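Local atomic coordinates of VlsE1 (Borreliella burgdorferi, PDB entry 1L8W), a protein that is a variable surface lipoprotein of the Lyme disease spirochaete, whose antigenic switching probably helps the bacterium evade the host immune response. Residues Ile223-Ala226 against Ile227-Ala231. Sequence-based numbering, arbitrary orientation.
Sequences ILSA and IVTAA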
loop_
_atom_site.group_PDB
_atom_site.type_symbol
_atom_site.label_atom_id
_atom_site.label_comp_id
_atom_site.label_asym_id
_atom_site.label_seq_id
_atom_site.Cartn_x
_atom_site.Cartn_y
_atom_site.Cartn_z
ATOM N N ILE A 223 -7.409 3.400 -2.895
ATOM C CA ILE A 223 -6.138 3.496 -2.183
ATOM C C ILE A 223 -4.996 3.163 -3.152
ATOM O O ILE A 223 -3.927 3.768 -3.100
ATOM C CB ILE A 223 -6.093 2.529 -0.981
ATOM C CG1 ILE A 223 -7.235 2.853 -0.011
ATOM C CG2 ILE A 223 -4.777 2.676 -0.256
ATOM C CD1 ILE A 223 -7.481 1.784 1.049
ATOM N N LEU A 224 -5.244 2.207 -4.041
ATOM C CA LEU A 224 -4.262 1.792 -5.034
ATOM C C LEU A 224 -3.953 2.970 -5.954
ATOM O O LEU A 224 -2.791 3.290 -6.202
ATOM C CB LEU A 224 -4.812 0.634 -5.874
ATOM C CG LEU A 224 -3.926 -0.591 -6.144
ATOM C CD1 LEU A 224 -4.474 -1.342 -7.349
ATOM C CD2 LEU A 224 -2.492 -0.174 -6.407
ATOM N N SER A 225 -5.005 3.617 -6.453
ATOM C CA SER A 225 -4.860 4.760 -7.346
ATOM C C SER A 225 -4.084 5.891 -6.669
ATOM O O SER A 225 -3.200 6.503 -7.274
ATOM C CB SER A 225 -6.244 5.256 -7.788
ATOM O OG SER A 225 -6.139 6.243 -8.802
ATOM N N ALA A 226 -4.413 6.171 -5.412
ATOM C CA ALA A 226 -3.721 7.228 -4.678
ATOM C C ALA A 226 -2.216 6.945 -4.586
ATOM O O ALA A 226 -1.406 7.870 -4.599
ATOM C CB ALA A 226 -4.318 7.376 -3.269
ATOM N N ILE A 227 -1.840 5.671 -4.488
ATOM C CA ILE A 227 -0.421 5.326 -4.406
ATOM C C ILE A 227 0.228 5.461 -5.780
ATOM O O ILE A 227 1.355 5.931 -5.907
ATOM C CB ILE A 227 -0.213 3.887 -3.867
ATOM C CG1 ILE A 227 -0.675 3.806 -2.400
ATOM C CG2 ILE A 227 1.265 3.502 -3.981
ATOM C CD1 ILE A 227 -0.709 2.382 -1.814
ATOM N N VAL A 228 -0.494 5.055 -6.814
ATOM C CA VAL A 228 0.011 5.158 -8.176
ATOM C C VAL A 228 0.325 6.622 -8.525
ATOM O O VAL A 228 1.386 6.926 -9.080
ATOM C CB VAL A 228 -1.021 4.609 -9.170
ATOM C CG1 VAL A 228 -0.528 4.792 -10.585
ATOM C CG2 VAL A 228 -1.282 3.135 -8.884
ATOM N N THR A 229 -0.598 7.524 -8.193
ATOM C CA THR A 229 -0.428 8.953 -8.466
ATOM C C THR A 229 0.736 9.498 -7.656
ATOM O O THR A 229 1.558 10.266 -8.154
ATOM C CB THR A 229 -1.701 9.751 -8.080
ATOM O OG1 THR A 229 -2.825 9.236 -8.802
ATOM C CG2 THR A 229 -1.542 11.229 -8.398
ATOM N N ALA A 230 0.796 9.097 -6.394
ATOM C CA ALA A 230 1.852 9.540 -5.505
ATOM C C ALA A 230 3.232 9.215 -6.072
ATOM O O ALA A 230 4.133 10.044 -6.022
ATOM C CB ALA A 230 1.680 8.895 -4.150
ATOM N N ALA A 231 3.387 8.009 -6.610
ATOM C CA ALA A 231 4.660 7.570 -7.173
ATOM C C ALA A 231 5.149 8.495 -8.280
ATOM O O ALA A 231 6.336 8.517 -8.604
ATOM C CB ALA A 231 4.532 6.142 -7.709
HETATM O O HOH W 1 -5.396 8.722 -7.971
#
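The flat groups of Ile223-Ala226 that meet Ile227-Ala231 are its peptide groups, each carbonyl approached differently by the amide four residues on. Thr229 N approaches Ser225 O almost end-on, at 2.9 Å and with an N-H...O angle of 167°. Val228 N stays in the carbonyl plane of Leu224, whereas Ala230 N stands above that of Ala226, 36° out of it. Leu224 O is shared: besides Val228 N it takes a weak bond from Ile227 N, whose main acceptor is Ile223 O, and Val228 CG2 presses on it at 3.1 Å. This is the i to i+4 pattern of an alpha helix, here helix 220-230, set in the largely helical body of the antigen. One flank is polar, where a water hydrogen-bonded to Ser225 OG (2.7 Å) and Thr229 OG1 (2.8 Å) bridges hydroxyls one turn apart. Thr229 OG1 sits beside its own backbone N (chi1 -58°), which turns it back toward Ser225. Apolar pairs line the buried faces. Leu224 CD2 lies 4.3 Å from Val228 CG2, and both residues pack on Val167 of helix 153-170; Ile223 CG2 meets Ile227 CD1 loosely at 4.4 Å, Ile223 touching Ala273 and Ile227 touching Ala274 of helix 269-281.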